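Local coordinates for protein arginine decarboxylase (Campylobacter jejuni subsp. jejuni, PDB 3NZP) that probably catalyses the pyridoxal 5'-phosphate-dependent decarboxylation of arginine to agmatine, a step in the biosynthesis of spermidine and other polyamines, at residues Ala146-His151 with Phe174-Asn179; Gly111-Leu116 with Phe134-Leu139. All coordinates share one frame; numbering follows the deposited sequence.

Contact 1: Ala146-His151 with Phe174-Asn179; sequences AAEMGH and FKPKPN
Glu148, in the last turn of helix 137-148, reaches across Pro176 to the ring of Phe174. Its backbone starts the contact, CA standing 3.7 Å from Pro176 CB. CB bears CG anti to the carbonyl carbon (chi1 -57°), and CG packs at 3.8 Å from both CB and O of Pro176. The extended chain then brings CD within 3.6 Å of Phe174 CD2. At the tip, OE2 comes to the same ring carbon obliquely, the carboxylate and ring planes 43° apart, while OE1 forms a salt bridge with Arg173. One residue earlier, Ala147 CB rests on the Lys177-Pro178 peptide, 3.8 Å from Pro178 N, and touches Pro178 CD. No hydrogen bond joins the two segments. Ile592 and Gln588 of the second subunit pack on Glu148 and Phe174. Gly150, with positive phi, closes the helix in a Schellman motif, and the chain turns into strand 152-157 of the TIM-type barrel. The 174-179 loop runs past this helix end into the neighbouring barrel strand 179-183, Pro178 lying on Ile153 and Leu155 of strand 152-157 and on Phe144 of helix 137-148.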
loop_
_atom_site.group_PDB
_atom_site.type_symbol
_atom_site.label_atom_id
_atom_site.label_comp_id
_atom_site.label_asym_id
_atom_site.label_seq_id
_atom_site.Cartn_x
_atom_site.Cartn_y
_atom_site.Cartn_z
ATOM N N ALA B 146 21.802 -24.089 6.400
ATOM C CA ALA B 146 20.909 -24.035 7.563
ATOM C C ALA B 146 20.744 -25.453 8.104
ATOM O O ALA B 146 20.539 -25.655 9.294
ATOM C CB ALA B 146 19.560 -23.458 7.158
ATOM N N ALA B 147 20.827 -26.426 7.204
ATOM C CA ALA B 147 20.705 -27.827 7.575
ATOM C C ALA B 147 21.971 -28.261 8.303
ATOM O O ALA B 147 21.909 -28.897 9.361
ATOM C CB ALA B 147 20.514 -28.670 6.333
ATOM N N GLU B 148 23.115 -27.895 7.722
ATOM C CA GLU B 148 24.439 -28.231 8.255
ATOM C C GLU B 148 24.628 -27.572 9.606
ATOM O O GLU B 148 25.353 -28.059 10.463
ATOM C CB GLU B 148 25.508 -27.759 7.264
ATOM C CG GLU B 148 25.310 -28.370 5.882
ATOM C CD GLU B 148 25.963 -27.584 4.762
ATOM O OE1 GLU B 148 26.428 -26.449 5.016
ATOM O OE2 GLU B 148 25.996 -28.107 3.612
HETATM N N MSE B 149 23.937 -26.462 9.783
HETATM C CA MSE B 149 23.994 -25.678 11.002
HETATM C C MSE B 149 23.262 -26.390 12.130
HETATM O O MSE B 149 23.378 -26.006 13.291
HETATM C CB MSE B 149 23.330 -24.350 10.720
HETATM C CG MSE B 149 23.526 -23.290 11.752
HETATM SE SE MSE B 149 22.796 -21.672 10.985
HETATM C CE MSE B 149 24.098 -21.458 9.496
ATOM N N GLY B 150 22.495 -27.416 11.764
ATOM C CA GLY B 150 21.732 -28.185 12.728
ATOM C C GLY B 150 20.241 -27.857 12.792
ATOM O O GLY B 150 19.532 -28.319 13.692
ATOM N N HIS B 151 19.752 -27.074 11.838
ATOM C CA HIS B 151 18.348 -26.680 11.814
ATOM C C HIS B 151 17.427 -27.676 11.144
ATOM O O HIS B 151 17.839 -28.449 10.288
ATOM C CB HIS B 151 18.190 -25.331 11.109
ATOM C CG HIS B 151 18.107 -24.171 12.043
ATOM N ND1 HIS B 151 18.767 -22.984 11.811
ATOM C CD2 HIS B 151 17.439 -24.013 13.210
ATOM C CE1 HIS B 151 18.510 -22.143 12.799
ATOM N NE2 HIS B 151 17.707 -22.744 13.660
ATOM N N PHE B 174 27.598 -31.021 1.605
ATOM C CA PHE B 174 28.061 -32.074 2.489
ATOM C C PHE B 174 26.975 -33.078 2.825
ATOM O O PHE B 174 25.929 -33.131 2.167
ATOM C CB PHE B 174 28.604 -31.457 3.763
ATOM C CG PHE B 174 29.481 -30.275 3.516
ATOM C CD1 PHE B 174 30.631 -30.395 2.744
ATOM C CD2 PHE B 174 29.142 -29.030 4.027
ATOM C CE1 PHE B 174 31.438 -29.291 2.491
ATOM C CE2 PHE B 174 29.937 -27.920 3.781
ATOM C CZ PHE B 174 31.088 -28.051 3.007
ATOM N N LYS B 175 27.223 -33.869 3.860
ATOM C CA LYS B 175 26.278 -34.894 4.279
ATOM C C LYS B 175 24.924 -34.314 4.652
ATOM O O LYS B 175 23.896 -34.717 4.103
ATOM C CB LYS B 175 26.842 -35.683 5.468
ATOM C CG LYS B 175 26.018 -36.912 5.877
ATOM C CD LYS B 175 26.173 -38.079 4.890
ATOM C CE LYS B 175 25.378 -39.309 5.342
ATOM N NZ LYS B 175 23.907 -39.056 5.386
ATOM N N PRO B 176 24.896 -33.348 5.586
ATOM C CA PRO B 176 23.618 -32.745 6.001
ATOM C C PRO B 176 22.863 -32.083 4.846
ATOM O O PRO B 176 23.362 -31.149 4.204
ATOM C CB PRO B 176 24.038 -31.734 7.074
ATOM C CG PRO B 176 25.347 -32.300 7.586
ATOM C CD PRO B 176 26.022 -32.735 6.308
ATOM N N LYS B 177 21.668 -32.587 4.566
ATOM C CA LYS B 177 20.850 -32.020 3.505
ATOM C C LYS B 177 19.465 -31.668 4.032
ATOM O O LYS B 177 18.925 -32.335 4.920
ATOM C CB LYS B 177 20.757 -32.970 2.300
ATOM C CG LYS B 177 21.128 -34.426 2.587
ATOM C CD LYS B 177 21.133 -35.295 1.322
ATOM C CE LYS B 177 22.161 -34.831 0.290
ATOM N NZ LYS B 177 23.563 -34.836 0.815
ATOM N N PRO B 178 18.880 -30.585 3.500
ATOM C CA PRO B 178 17.552 -30.165 3.946
ATOM C C PRO B 178 16.450 -31.114 3.510
ATOM O O PRO B 178 16.636 -31.960 2.632
ATOM C CB PRO B 178 17.409 -28.781 3.326
ATOM C CG PRO B 178 18.209 -28.895 2.064
ATOM C CD PRO B 178 19.420 -29.663 2.481
ATOM N N ASN B 179 15.302 -30.986 4.156
ATOM C CA ASN B 179 14.158 -31.801 3.817
ATOM C C ASN B 179 13.507 -31.168 2.620
ATOM O O ASN B 179 13.475 -29.946 2.492
ATOM C CB ASN B 179 13.174 -31.831 4.967
ATOM C CG ASN B 179 13.524 -32.870 5.972
ATOM O OD1 ASN B 179 13.014 -32.856 7.103
ATOM N ND2 ASN B 179 14.398 -33.803 5.574
#

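Contact 2: Gly111-Leu116 with Phe134-Leu139; sequences GSKAEL and FKDREL
Two successive helix starts of the eight-stranded alpha/beta (TIM-type) barrel that binds the cofactor meet here: helix 113-122, which follows strand 107-110, and helix 137-148, which follows strand 128-131. Lys113, in the first turn of the former, reaches across to the latter. Its chain is extended beyond CG, all of chi2 to chi4 lying near 180°, and crosses both acidic side chains at about a right angle. CG packs on Leu139 CD1, CD passes 3.6 Å from Glu138 OE1, and NZ ends in a salt-bridge network with Asp136 and Glu138. Asp136 OD1 receives NZ on its syn lone pair at 3.0 Å; the bond from NZ to Glu138 OE2 is weak. The second subunit completes this buried cluster: Tyr605 O of that subunit accepts from Lys113 NZ, and its Lys607 pairs with Glu138 OE2 through NZ and with Asp136 OD1 through N. The two lysine amines lie close together, a repulsion that the two carboxylates probably offset.

Beside the charges, the apolar part of the contact centres on Leu139 CD1, 3.7 Å from Lys113 CA and equally near Leu116 CD1, the two leucine side chains crossing obliquely. Both helices are capped by the residue before them. Ser112 OG accepts from Glu115 N and also bonds to Asn528 O of the second subunit; this serine side chain lies about 11 Å from the bound pyridoxal phosphate. Asp136 divides its oxygens between tasks: with OD1 taken by Lys113 NZ and the backbone N of Lys607 of the second subunit, OD2 caps the helix, taking Leu139 N at 2.8 Å in a nearly straight bond (171°) that enters on the syn side, 31° out of the carboxylate plane.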
loop_
_atom_site.group_PDB
_atom_site.type_symbol
_atom_site.label_atom_id
_atom_site.label_comp_id
_atom_site.label_asym_id
_atom_site.label_seq_id
_atom_site.Cartn_x
_atom_site.Cartn_y
_atom_site.Cartn_z
ATOM N N GLY B 111 10.146 -16.691 2.993
ATOM C CA GLY B 111 9.874 -16.700 1.570
ATOM C C GLY B 111 10.843 -15.837 0.788
ATOM O O GLY B 111 10.510 -15.346 -0.286
ATOM N N SER B 112 12.042 -15.656 1.327
ATOM C CA SER B 112 13.062 -14.853 0.674
ATOM C C SER B 112 14.394 -15.039 1.403
ATOM O O SER B 112 14.431 -15.518 2.541
ATOM C CB SER B 112 12.670 -13.365 0.695
ATOM O OG SER B 112 12.740 -12.824 2.010
ATOM N N LYS B 113 15.481 -14.652 0.743
ATOM C CA LYS B 113 16.805 -14.764 1.331
ATOM C C LYS B 113 16.835 -13.999 2.646
ATOM O O LYS B 113 17.312 -14.501 3.669
ATOM C CB LYS B 113 17.852 -14.191 0.381
ATOM C CG LYS B 113 17.947 -14.935 -0.924
ATOM C CD LYS B 113 18.976 -14.307 -1.828
ATOM C CE LYS B 113 18.960 -14.966 -3.200
ATOM N NZ LYS B 113 19.905 -14.269 -4.114
ATOM N N ALA B 114 16.314 -12.781 2.615
ATOM C CA ALA B 114 16.282 -11.949 3.804
ATOM C C ALA B 114 15.580 -12.653 4.964
ATOM O O ALA B 114 16.118 -12.722 6.068
ATOM C CB ALA B 114 15.580 -10.635 3.493
ATOM N N GLU B 115 14.384 -13.181 4.709
ATOM C CA GLU B 115 13.628 -13.865 5.750
ATOM C C GLU B 115 14.286 -15.158 6.219
ATOM O O GLU B 115 14.285 -15.457 7.417
ATOM C CB GLU B 115 12.206 -14.168 5.275
ATOM C CG GLU B 115 11.413 -12.937 4.917
ATOM C CD GLU B 115 9.951 -13.234 4.663
ATOM O OE1 GLU B 115 9.652 -14.297 4.078
ATOM O OE2 GLU B 115 9.109 -12.399 5.038
ATOM N N LEU B 116 14.835 -15.927 5.282
ATOM C CA LEU B 116 15.481 -17.182 5.642
ATOM C C LEU B 116 16.616 -16.908 6.622
ATOM O O LEU B 116 16.731 -17.585 7.642
ATOM C CB LEU B 116 16.048 -17.890 4.406
ATOM C CG LEU B 116 16.008 -19.425 4.410
ATOM C CD1 LEU B 116 17.017 -19.930 3.410
ATOM C CD2 LEU B 116 16.309 -19.984 5.791
ATOM N N PHE B 134 10.162 -18.652 -4.880
ATOM C CA PHE B 134 11.065 -19.070 -5.941
ATOM C C PHE B 134 12.481 -19.008 -5.421
ATOM O O PHE B 134 12.844 -18.087 -4.693
ATOM C CB PHE B 134 10.879 -18.172 -7.154
ATOM C CG PHE B 134 9.501 -18.257 -7.734
ATOM C CD1 PHE B 134 9.131 -19.345 -8.521
ATOM C CD2 PHE B 134 8.541 -17.298 -7.421
ATOM C CE1 PHE B 134 7.830 -19.480 -8.983
ATOM C CE2 PHE B 134 7.234 -17.424 -7.878
ATOM C CZ PHE B 134 6.879 -18.518 -8.659
ATOM N N LYS B 135 13.293 -19.986 -5.797
ATOM C CA LYS B 135 14.650 -20.033 -5.288
ATOM C C LYS B 135 15.717 -20.105 -6.354
ATOM O O LYS B 135 15.513 -20.675 -7.420
ATOM C CB LYS B 135 14.780 -21.235 -4.357
ATOM C CG LYS B 135 13.551 -21.448 -3.482
ATOM C CD LYS B 135 13.543 -22.823 -2.858
ATOM C CE LYS B 135 12.152 -23.214 -2.427
ATOM N NZ LYS B 135 11.690 -22.370 -1.302
ATOM N N ASP B 136 16.868 -19.514 -6.075
ATOM C CA ASP B 136 17.964 -19.590 -7.024
ATOM C C ASP B 136 19.004 -20.440 -6.347
ATOM O O ASP B 136 18.790 -20.907 -5.228
ATOM C CB ASP B 136 18.538 -18.211 -7.349
ATOM C CG ASP B 136 18.930 -17.438 -6.120
ATOM O OD1 ASP B 136 19.455 -16.313 -6.282
ATOM O OD2 ASP B 136 18.713 -17.945 -4.995
ATOM N N ARG B 137 20.134 -20.643 -7.012
ATOM C CA ARG B 137 21.175 -21.470 -6.431
ATOM C C ARG B 137 21.567 -20.938 -5.067
ATOM O O ARG B 137 21.760 -21.707 -4.133
ATOM C CB ARG B 137 22.389 -21.524 -7.345
ATOM C CG ARG B 137 22.059 -21.888 -8.795
ATOM C CD ARG B 137 23.319 -22.280 -9.570
ATOM N NE ARG B 137 23.784 -23.614 -9.187
ATOM C CZ ARG B 137 23.244 -24.752 -9.618
ATOM N NH1 ARG B 137 23.734 -25.918 -9.208
ATOM N NH2 ARG B 137 22.227 -24.726 -10.475
ATOM N N GLU B 138 21.662 -19.619 -4.939
ATOM C CA GLU B 138 22.052 -19.030 -3.662
ATOM C C GLU B 138 21.086 -19.388 -2.531
ATOM O O GLU B 138 21.506 -19.890 -1.490
ATOM C CB GLU B 138 22.183 -17.504 -3.786
ATOM C CG GLU B 138 22.471 -16.777 -2.455
ATOM C CD GLU B 138 22.623 -15.256 -2.595
ATOM O OE1 GLU B 138 22.578 -14.558 -1.557
ATOM O OE2 GLU B 138 22.791 -14.759 -3.733
ATOM N N LEU B 139 19.795 -19.148 -2.725
ATOM C CA LEU B 139 18.818 -19.456 -1.680
ATOM C C LEU B 139 18.844 -20.939 -1.271
ATOM O O LEU B 139 18.745 -21.263 -0.087
ATOM C CB LEU B 139 17.415 -19.054 -2.145
ATOM C CG LEU B 139 16.289 -19.062 -1.110
ATOM C CD1 LEU B 139 16.659 -18.242 0.101
ATOM C CD2 LEU B 139 15.058 -18.495 -1.756
#

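How the contacts relate
Helix 137-148 ties the contacts together: contact 2 uses its N-terminal end and contact 1 its C-terminal end. They come in series along the chain, contact 2 closing before contact 1 opens, with centres 16 Å apart and nearest atoms about 5 Å apart without touching. Around the barrel, contact 2 links this helix to the preceding helix 113-122, whereas contact 1 links it to the loop leading into strand 179-183. Both lie in the pyridoxal-binding domain and both meet the second subunit, so this one helix borders the dimer interface at each end. Contact 2 lies nearer the cofactor, though not touching it; contact 1 lies away from the annotated sites.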